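Local coordinates for pyruvate formate-lyase 2 (Archaeoglobus fulgidus, PDB 2F3O), which is of undetermined specificity but belongs to the glycyl radical enzymes and probably acts as a lyase through an organic radical, at residues A442-A453 with L483-V494; P654-S662 with N687-L695. All blocks are in the same frame, centred on the assembly; numbering follows the deposited sequence.

Contact 1 (A442-A453 with L483-V494); sequences ALINVAKALEYA and LREQVSHIVKLV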
loop_
_atom_site.group_PDB
_atom_site.type_symbol
_atom_site.label_atom_id
_atom_site.label_comp_id
_atom_site.label_asym_id
_atom_site.label_seq_id
_atom_site.Cartn_x
_atom_site.Cartn_y
_atom_site.Cartn_z
ATOM N N ALA A 442 -18.224 -19.800 -14.310
ATOM C CA ALA A 442 -19.668 -19.897 -14.509
ATOM C C ALA A 442 -20.043 -19.943 -15.968
ATOM O O ALA A 442 -19.267 -19.573 -16.851
ATOM C CB ALA A 442 -20.403 -18.755 -13.833
ATOM N N LEU A 443 -21.263 -20.412 -16.193
ATOM C CA LEU A 443 -21.930 -20.382 -17.505
ATOM C C LEU A 443 -23.300 -19.736 -17.300
ATOM O O LEU A 443 -24.033 -20.107 -16.390
ATOM C CB LEU A 443 -22.067 -21.812 -18.052
ATOM C CG LEU A 443 -20.731 -22.532 -18.333
ATOM C CD1 LEU A 443 -20.577 -23.795 -17.489
ATOM C CD2 LEU A 443 -20.533 -22.804 -19.823
ATOM N N ILE A 444 -23.641 -18.747 -18.107
ATOM C CA ILE A 444 -24.876 -17.997 -17.883
ATOM C C ILE A 444 -25.874 -18.122 -19.028
ATOM O O ILE A 444 -25.540 -17.896 -20.194
ATOM C CB ILE A 444 -24.570 -16.516 -17.666
ATOM C CG1 ILE A 444 -23.812 -16.333 -16.360
ATOM C CG2 ILE A 444 -25.838 -15.684 -17.669
ATOM C CD1 ILE A 444 -23.117 -15.016 -16.278
ATOM N N ASN A 445 -27.102 -18.494 -18.681
ATOM C CA ASN A 445 -28.198 -18.555 -19.635
ATOM C C ASN A 445 -28.717 -17.168 -19.903
ATOM O O ASN A 445 -29.561 -16.679 -19.156
ATOM C CB ASN A 445 -29.331 -19.393 -19.045
ATOM C CG ASN A 445 -30.441 -19.656 -20.024
ATOM O OD1 ASN A 445 -30.338 -19.308 -21.211
ATOM N ND2 ASN A 445 -31.520 -20.278 -19.538
ATOM N N VAL A 446 -28.252 -16.541 -20.980
ATOM C CA VAL A 446 -28.684 -15.182 -21.271
ATOM C C VAL A 446 -30.074 -15.160 -21.916
ATOM O O VAL A 446 -30.716 -14.113 -21.977
ATOM C CB VAL A 446 -27.659 -14.399 -22.108
ATOM C CG1 VAL A 446 -26.274 -14.771 -21.681
ATOM C CG2 VAL A 446 -27.844 -14.655 -23.602
ATOM N N ALA A 447 -30.547 -16.321 -22.367
ATOM C CA ALA A 447 -31.922 -16.430 -22.823
ATOM C C ALA A 447 -32.874 -16.188 -21.661
ATOM O O ALA A 447 -33.886 -15.496 -21.802
ATOM C CB ALA A 447 -32.184 -17.760 -23.480
ATOM N N LYS A 448 -32.509 -16.695 -20.495
ATOM C CA LYS A 448 -33.281 -16.436 -19.310
ATOM C C LYS A 448 -33.368 -14.939 -19.006
ATOM O O LYS A 448 -34.333 -14.500 -18.401
ATOM C CB LYS A 448 -32.707 -17.223 -18.132
ATOM C CG LYS A 448 -33.660 -17.402 -16.961
ATOM C CD LYS A 448 -34.980 -18.018 -17.374
ATOM C CE LYS A 448 -34.819 -19.498 -17.636
ATOM N NZ LYS A 448 -36.063 -20.130 -18.125
ATOM N N ALA A 449 -32.393 -14.149 -19.455
ATOM C CA ALA A 449 -32.427 -12.706 -19.214
ATOM C C ALA A 449 -33.558 -12.076 -19.996
ATOM O O ALA A 449 -34.304 -11.265 -19.465
ATOM C CB ALA A 449 -31.108 -12.054 -19.568
ATOM N N LEU A 450 -33.686 -12.499 -21.250
ATOM C CA LEU A 450 -34.745 -12.062 -22.148
ATOM C C LEU A 450 -36.115 -12.511 -21.663
ATOM O O LEU A 450 -37.078 -11.751 -21.716
ATOM C CB LEU A 450 -34.485 -12.617 -23.541
ATOM C CG LEU A 450 -35.601 -12.507 -24.569
ATOM C CD1 LEU A 450 -35.759 -11.088 -25.026
ATOM C CD2 LEU A 450 -35.249 -13.376 -25.716
ATOM N N GLU A 451 -36.187 -13.745 -21.182
ATOM C CA GLU A 451 -37.402 -14.275 -20.578
ATOM C C GLU A 451 -37.843 -13.388 -19.406
ATOM O O GLU A 451 -38.998 -12.982 -19.354
ATOM C CB GLU A 451 -37.171 -15.736 -20.159
ATOM C CG GLU A 451 -38.338 -16.477 -19.552
ATOM C CD GLU A 451 -38.125 -17.990 -19.567
ATOM O OE1 GLU A 451 -38.697 -18.720 -18.725
ATOM O OE2 GLU A 451 -37.371 -18.467 -20.435
ATOM N N TYR A 452 -36.912 -13.029 -18.516
ATOM C CA TYR A 452 -37.217 -12.112 -17.415
ATOM C C TYR A 452 -37.585 -10.725 -17.948
ATOM O O TYR A 452 -38.435 -10.025 -17.383
ATOM C CB TYR A 452 -36.030 -11.968 -16.459
ATOM C CG TYR A 452 -35.619 -13.211 -15.689
ATOM C CD1 TYR A 452 -36.536 -14.207 -15.357
ATOM C CD2 TYR A 452 -34.300 -13.369 -15.257
ATOM C CE1 TYR A 452 -36.141 -15.347 -14.628
ATOM C CE2 TYR A 452 -33.894 -14.499 -14.533
ATOM C CZ TYR A 452 -34.814 -15.480 -14.217
ATOM O OH TYR A 452 -34.390 -16.590 -13.518
ATOM N N ALA A 453 -36.949 -10.349 -19.053
ATOM C CA ALA A 453 -37.103 -9.016 -19.622
ATOM C C ALA A 453 -38.474 -8.793 -20.230
ATOM O O ALA A 453 -38.903 -7.647 -20.387
ATOM C CB ALA A 453 -36.020 -8.723 -20.645
ATOM N N LEU A 483 -33.865 -5.434 -21.409
ATOM C CA LEU A 483 -33.003 -6.600 -21.619
ATOM C C LEU A 483 -31.618 -6.386 -20.989
ATOM O O LEU A 483 -31.175 -7.199 -20.166
ATOM C CB LEU A 483 -32.890 -6.956 -23.113
ATOM C CG LEU A 483 -31.902 -8.048 -23.541
ATOM C CD1 LEU A 483 -32.295 -9.398 -22.992
ATOM C CD2 LEU A 483 -31.804 -8.122 -25.040
ATOM N N ARG A 484 -30.971 -5.274 -21.363
ATOM C CA ARG A 484 -29.665 -4.859 -20.833
ATOM C C ARG A 484 -29.648 -4.812 -19.319
ATOM O O ARG A 484 -28.684 -5.224 -18.684
ATOM C CB ARG A 484 -29.290 -3.475 -21.362
ATOM C CG ARG A 484 -27.816 -3.133 -21.274
ATOM C CD ARG A 484 -27.665 -1.623 -21.201
ATOM N NE ARG A 484 -26.370 -1.159 -21.689
ATOM C CZ ARG A 484 -26.131 -0.798 -22.946
ATOM N NH1 ARG A 484 -27.108 -0.842 -23.839
ATOM N NH2 ARG A 484 -24.924 -0.384 -23.308
ATOM N N GLU A 485 -30.726 -4.317 -18.743
ATOM C CA GLU A 485 -30.830 -4.278 -17.317
ATOM C C GLU A 485 -30.912 -5.682 -16.751
ATOM O O GLU A 485 -30.356 -5.942 -15.694
ATOM C CB GLU A 485 -32.055 -3.478 -16.903
ATOM C CG GLU A 485 -32.042 -3.063 -15.446
ATOM C CD GLU A 485 -33.264 -2.262 -15.078
ATOM O OE1 GLU A 485 -33.646 -1.363 -15.870
ATOM O OE2 GLU A 485 -33.845 -2.540 -14.003
ATOM N N GLN A 486 -31.581 -6.592 -17.452
ATOM C CA GLN A 486 -31.721 -7.944 -16.931
ATOM C C GLN A 486 -30.448 -8.772 -17.028
ATOM O O GLN A 486 -30.155 -9.551 -16.118
ATOM C CB GLN A 486 -32.879 -8.679 -17.589
ATOM C CG GLN A 486 -34.237 -8.221 -17.137
ATOM C CD GLN A 486 -34.604 -8.630 -15.724
ATOM O OE1 GLN A 486 -33.849 -9.313 -15.025
ATOM N NE2 GLN A 486 -35.795 -8.220 -15.298
ATOM N N VAL A 487 -29.710 -8.602 -18.127
ATOM C CA VAL A 487 -28.397 -9.230 -18.307
ATOM C C VAL A 487 -27.492 -8.824 -17.149
ATOM O O VAL A 487 -26.952 -9.686 -16.443
ATOM C CB VAL A 487 -27.741 -8.818 -19.648
ATOM C CG1 VAL A 487 -26.332 -9.399 -19.772
ATOM C CG2 VAL A 487 -28.591 -9.275 -20.814
ATOM N N SER A 488 -27.383 -7.507 -16.951
ATOM C CA SER A 488 -26.702 -6.894 -15.809
ATOM C C SER A 488 -27.033 -7.582 -14.488
ATOM O O SER A 488 -26.142 -8.068 -13.801
ATOM C CB SER A 488 -27.073 -5.411 -15.715
ATOM O OG SER A 488 -26.229 -4.713 -14.810
ATOM N N HIS A 489 -28.321 -7.651 -14.178
ATOM C CA HIS A 489 -28.831 -8.260 -12.948
ATOM C C HIS A 489 -28.352 -9.697 -12.749
ATOM O O HIS A 489 -28.014 -10.090 -11.633
ATOM C CB HIS A 489 -30.354 -8.238 -12.980
ATOM C CG HIS A 489 -30.990 -8.907 -11.812
ATOM N ND1 HIS A 489 -31.295 -8.233 -10.652
ATOM C CD2 HIS A 489 -31.405 -10.182 -11.627
ATOM C CE1 HIS A 489 -31.862 -9.067 -9.794
ATOM N NE2 HIS A 489 -31.931 -10.258 -10.357
ATOM N N ILE A 490 -28.328 -10.465 -13.834
ATOM C CA ILE A 490 -27.985 -11.873 -13.796
ATOM C C ILE A 490 -26.480 -12.045 -13.671
ATOM O O ILE A 490 -26.006 -12.905 -12.922
ATOM C CB ILE A 490 -28.491 -12.555 -15.059
ATOM C CG1 ILE A 490 -30.003 -12.669 -14.998
ATOM C CG2 ILE A 490 -27.890 -13.926 -15.234
ATOM C CD1 ILE A 490 -30.568 -13.547 -16.059
ATOM N N VAL A 491 -25.732 -11.200 -14.382
ATOM C CA VAL A 491 -24.270 -11.187 -14.278
ATOM C C VAL A 491 -23.866 -10.884 -12.842
ATOM O O VAL A 491 -23.073 -11.621 -12.260
ATOM C CB VAL A 491 -23.611 -10.181 -15.249
ATOM C CG1 VAL A 491 -22.179 -9.945 -14.870
ATOM C CG2 VAL A 491 -23.668 -10.694 -16.671
ATOM N N LYS A 492 -24.478 -9.851 -12.261
ATOM C CA LYS A 492 -24.250 -9.475 -10.872
ATOM C C LYS A 492 -24.486 -10.619 -9.901
ATOM O O LYS A 492 -23.715 -10.793 -8.948
ATOM C CB LYS A 492 -25.100 -8.272 -10.480
ATOM C CG LYS A 492 -24.564 -6.947 -11.022
ATOM C CD LYS A 492 -25.336 -5.749 -10.485
ATOM C CE LYS A 492 -24.957 -4.500 -11.266
ATOM N NZ LYS A 492 -26.035 -3.467 -11.269
ATOM N N LEU A 493 -25.524 -11.411 -10.161
ATOM C CA LEU A 493 -25.793 -12.604 -9.364
ATOM C C LEU A 493 -24.639 -13.576 -9.457
ATOM O O LEU A 493 -24.230 -14.121 -8.449
ATOM C CB LEU A 493 -27.096 -13.292 -9.784
ATOM C CG LEU A 493 -28.399 -13.078 -8.995
ATOM C CD1 LEU A 493 -28.464 -11.754 -8.231
ATOM C CD2 LEU A 493 -29.567 -13.189 -9.950
ATOM N N VAL A 494 -24.077 -13.789 -10.641
ATOM C CA VAL A 494 -22.985 -14.755 -10.682
ATOM C C VAL A 494 -21.671 -14.165 -10.215
ATOM O O VAL A 494 -20.861 -14.895 -9.654
ATOM C CB VAL A 494 -22.854 -15.601 -12.007
ATOM C CG1 VAL A 494 -24.104 -15.575 -12.769
ATOM C CG2 VAL A 494 -21.725 -15.148 -12.868
#
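I444 and V494 meet tip to tip where strand 435-445 lies against helix 477-508, with I444 CD1 3.7 Å from V494 CG1. The other branch of I444 serves a second neighbour: CG2 packs against I490 CG2 at 3.6 Å, the I444 and I490 side chains running alongside each other in opposite senses. A442 CB extends this apolar patch to V494 CG2, 4.0 Å away.

Past the strand the chain enters helix 447-453, whose axis crosses that of helix 483-494 at 126°, with a closest approach of 8.4 Å. Small residues permit this spacing: A449 CB fits against I490 CD1 (3.9 Å) and V487 CG2, while A453 CB rests on L483 CA at 3.8 Å. From helix 477-508, L483 sends CD1 onto the backbone of L450.

One interface contact brings a polar group against an aromatic residue. Q486 is bent at chi2 (-72°), and its side chain crosses that of Y452 at about a right angle, CD 3.7 Å from Y452 CB. The amide plane is turned 52° from the ring, so this is no stack, and Q486 NE2 is bound instead by A468 O.

N445 caps the beginning of helix 447-453, its OD1 accepting weak bonds from A447 N and K448 N.

No hydrogen bond or salt bridge crosses between the segments, and all touching residues are buried. Helix 477-508 belongs to the beta-alpha-beta crossover from strand 435-445 to its parallel neighbour 535-543, and it is held here by apolar fit, with the Q486 amide donating outside the two segments.

Contact 2 (P654-S662 with N687-L695); sequences PLNPGVSPS and NGASLTINL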
loop_
_atom_site.group_PDB
_atom_site.type_symbol
_atom_site.label_atom_id
_atom_site.label_comp_id
_atom_site.label_asym_id
_atom_site.label_seq_id
_atom_site.Cartn_x
_atom_site.Cartn_y
_atom_site.Cartn_z
ATOM N N PRO A 654 -33.000 -27.060 -27.131
ATOM C CA PRO A 654 -31.631 -26.562 -26.988
ATOM C C PRO A 654 -31.413 -25.111 -27.400
ATOM O O PRO A 654 -32.080 -24.606 -28.299
ATOM C CB PRO A 654 -30.848 -27.456 -27.940
ATOM C CG PRO A 654 -31.555 -28.716 -27.898
ATOM C CD PRO A 654 -33.004 -28.362 -27.823
ATOM N N LEU A 655 -30.471 -24.455 -26.733
ATOM C CA LEU A 655 -30.074 -23.114 -27.091
ATOM C C LEU A 655 -28.914 -23.202 -28.073
ATOM O O LEU A 655 -28.485 -24.293 -28.418
ATOM C CB LEU A 655 -29.674 -22.333 -25.841
ATOM C CG LEU A 655 -30.740 -22.106 -24.762
ATOM C CD1 LEU A 655 -30.061 -21.571 -23.540
ATOM C CD2 LEU A 655 -31.844 -21.148 -25.207
ATOM N N ASN A 656 -28.408 -22.073 -28.546
ATOM C CA ASN A 656 -27.329 -22.153 -29.515
ATOM C C ASN A 656 -25.983 -22.331 -28.822
ATOM O O ASN A 656 -25.790 -21.839 -27.709
ATOM C CB ASN A 656 -27.321 -20.945 -30.447
ATOM C CG ASN A 656 -26.827 -19.702 -29.778
ATOM O OD1 ASN A 656 -27.575 -19.031 -29.053
ATOM N ND2 ASN A 656 -25.567 -19.353 -30.036
ATOM N N PRO A 657 -25.051 -23.058 -29.465
ATOM C CA PRO A 657 -23.799 -23.353 -28.793
ATOM C C PRO A 657 -22.639 -22.401 -29.137
ATOM O O PRO A 657 -22.164 -22.359 -30.287
ATOM C CB PRO A 657 -23.493 -24.778 -29.271
ATOM C CG PRO A 657 -24.216 -24.912 -30.603
ATOM C CD PRO A 657 -25.096 -23.696 -30.790
ATOM N N GLY A 658 -22.179 -21.662 -28.128
ATOM C CA GLY A 658 -21.043 -20.767 -28.291
ATOM C C GLY A 658 -21.419 -19.591 -29.158
ATOM O O GLY A 658 -22.471 -18.978 -28.976
ATOM N N VAL A 659 -20.570 -19.295 -30.130
ATOM C CA VAL A 659 -20.866 -18.249 -31.088
ATOM C C VAL A 659 -21.371 -18.869 -32.384
ATOM O O VAL A 659 -21.361 -18.229 -33.439
ATOM C CB VAL A 659 -19.657 -17.325 -31.326
ATOM C CG1 VAL A 659 -19.367 -16.555 -30.067
ATOM C CG2 VAL A 659 -18.436 -18.113 -31.739
ATOM N N SER A 660 -21.817 -20.120 -32.295
ATOM C CA SER A 660 -22.356 -20.817 -33.448
ATOM C C SER A 660 -23.878 -20.635 -33.475
ATOM O O SER A 660 -24.520 -20.635 -32.421
ATOM C CB SER A 660 -21.960 -22.301 -33.419
ATOM O OG SER A 660 -20.573 -22.486 -33.182
ATOM N N PRO A 661 -24.455 -20.445 -34.681
ATOM C CA PRO A 661 -25.882 -20.210 -34.909
ATOM C C PRO A 661 -26.779 -21.315 -34.404
ATOM O O PRO A 661 -26.306 -22.424 -34.145
ATOM C CB PRO A 661 -25.989 -20.145 -36.435
ATOM C CG PRO A 661 -24.738 -20.709 -36.961
ATOM C CD PRO A 661 -23.705 -20.394 -35.949
ATOM N N SER A 662 -28.070 -21.017 -34.277
ATOM C CA SER A 662 -29.031 -22.031 -33.855
ATOM C C SER A 662 -29.096 -23.230 -34.824
ATOM O O SER A 662 -28.684 -23.144 -35.996
ATOM C CB SER A 662 -30.408 -21.408 -33.649
ATOM O OG SER A 662 -30.459 -20.685 -32.436
ATOM N N ASN A 687 -12.063 -14.432 -22.403
ATOM C CA ASN A 687 -12.013 -15.799 -21.900
ATOM C C ASN A 687 -12.293 -16.842 -22.995
ATOM O O ASN A 687 -12.475 -18.009 -22.711
ATOM C CB ASN A 687 -12.969 -15.969 -20.722
ATOM C CG ASN A 687 -12.682 -17.219 -19.900
ATOM O OD1 ASN A 687 -11.658 -17.331 -19.231
ATOM N ND2 ASN A 687 -13.599 -18.157 -19.942
ATOM N N GLY A 688 -12.318 -16.405 -24.252
ATOM C CA GLY A 688 -12.471 -17.306 -25.404
ATOM C C GLY A 688 -13.865 -17.418 -25.999
ATOM O O GLY A 688 -14.852 -17.044 -25.368
ATOM N N ALA A 689 -13.941 -17.940 -27.219
ATOM C CA ALA A 689 -15.229 -18.178 -27.877
ATOM C C ALA A 689 -15.204 -19.521 -28.560
ATOM O O ALA A 689 -14.160 -19.955 -29.018
ATOM C CB ALA A 689 -15.528 -17.111 -28.888
ATOM N N SER A 690 -16.348 -20.185 -28.625
ATOM C CA SER A 690 -16.422 -21.460 -29.324
ATOM C C SER A 690 -17.264 -21.392 -30.593
ATOM O O SER A 690 -18.483 -21.208 -30.527
ATOM C CB SER A 690 -16.974 -22.540 -28.413
ATOM O OG SER A 690 -17.401 -23.659 -29.160
ATOM N N LEU A 691 -16.600 -21.541 -31.734
ATOM C CA LEU A 691 -17.272 -21.703 -33.016
ATOM C C LEU A 691 -17.021 -23.109 -33.576
ATOM O O LEU A 691 -15.872 -23.470 -33.860
ATOM C CB LEU A 691 -16.801 -20.647 -34.012
ATOM C CG LEU A 691 -17.312 -20.787 -35.438
ATOM C CD1 LEU A 691 -18.826 -20.653 -35.463
ATOM C CD2 LEU A 691 -16.642 -19.768 -36.346
ATOM N N THR A 692 -18.091 -23.892 -33.733
ATOM C CA THR A 692 -17.985 -25.237 -34.304
ATOM C C THR A 692 -18.617 -25.317 -35.679
ATOM O O THR A 692 -19.791 -24.989 -35.838
ATOM C CB THR A 692 -18.731 -26.230 -33.460
ATOM O OG1 THR A 692 -18.484 -25.943 -32.086
ATOM C CG2 THR A 692 -18.296 -27.639 -33.795
ATOM N N ILE A 693 -17.856 -25.772 -36.666
ATOM C CA ILE A 693 -18.376 -25.918 -38.027
ATOM C C ILE A 693 -18.505 -27.391 -38.438
ATOM O O ILE A 693 -17.512 -28.099 -38.565
ATOM C CB ILE A 693 -17.521 -25.104 -39.031
ATOM C CG1 ILE A 693 -17.785 -23.615 -38.835
ATOM C CG2 ILE A 693 -17.834 -25.484 -40.471
ATOM C CD1 ILE A 693 -19.259 -23.293 -38.819
ATOM N N ASN A 694 -19.738 -27.855 -38.606
ATOM C CA ASN A 694 -19.985 -29.259 -38.944
ATOM C C ASN A 694 -20.249 -29.467 -40.428
ATOM O O ASN A 694 -21.195 -28.915 -40.989
ATOM C CB ASN A 694 -21.148 -29.826 -38.133
ATOM C CG ASN A 694 -20.810 -29.995 -36.681
ATOM O OD1 ASN A 694 -19.732 -29.614 -36.240
ATOM N ND2 ASN A 694 -21.730 -30.570 -35.924
ATOM N N LEU A 695 -19.405 -30.278 -41.052
ATOM C CA LEU A 695 -19.454 -30.493 -42.487
ATOM C C LEU A 695 -19.685 -31.966 -42.814
ATOM O O LEU A 695 -19.106 -32.852 -42.176
ATOM C CB LEU A 695 -18.150 -30.020 -43.134
ATOM C CG LEU A 695 -17.984 -28.517 -43.328
ATOM C CD1 LEU A 695 -16.564 -28.201 -43.727
ATOM C CD2 LEU A 695 -18.956 -28.010 -44.375
#
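S660 reaches across to the backbone of 687-695, and its short side chain can be followed atom by atom. CB lies 4.1 Å from L691 CD1, an apolar approach. The chi1 of -49° puts OG beside the backbone N, facing L691 and T692. There OG accepts the N-H of T692 at 2.9 Å, a nearly straight bond with 165° at the hydrogen. The same OG has L691 CA and L691 CD1 as neighbours, each 3.4 Å away. Replacing S660 by an alanine would probably leave the T692 N-H, at the start of strand 692-696, without this acceptor, and would remove one of the two hydrogen bonds between the segments.

The second bond runs between backbones: V659 N donates to S690 O at 2.9 Å, tilted 33° out of the carbonyl plane. G658 CA adds a CA-H...O contact to the same oxygen. V659 splits its branches over the partner, CG1 touching A689 CB, and CG2 lying close to S690 O and against L691 CB at 3.8 Å.

The donors and acceptors are presented by a type II' turn from P657 to S660, closed by S660 N to P657 O at 3.0 Å. The positive phi of G658 favours glycine at that corner, and a CB there would also run into S690 O. N656 ND2 ties back to the turn by donating to S660 O at 2.9 Å.

On the partner segment, the backbone of L691 pairs with Q724 of strand 722-728, whereas S690 O and T692 N are taken up by the turn. S690 OG bonds A751 O, beside G752, the predicted radical glycine, which is unmodified in this structure. The contact therefore joins a turn to the edge of a sheet next to the glycyl radical loop of this enzyme family.

Both contacts are buried, and no other protein chain touches either, but they hold different elements. Contact 1, its centre about 23 Å from the centre of the chain, joins a strand and a short helix to a long helix, mainly through apolar side chains, with no hydrogen bond between the segments. Contact 2, its centre about 15 Å from the centre of the chain, sets a type II' turn against an edge of a second sheet; two hydrogen bonds to the backbone join its segments, and only 274 Å² is buried, against 585 Å². The centres of contact 1 and contact 2 are about 19 Å apart. They nevertheless touch: L655 packs on N445 and A447, where strand 435-445 passes into helix 447-453.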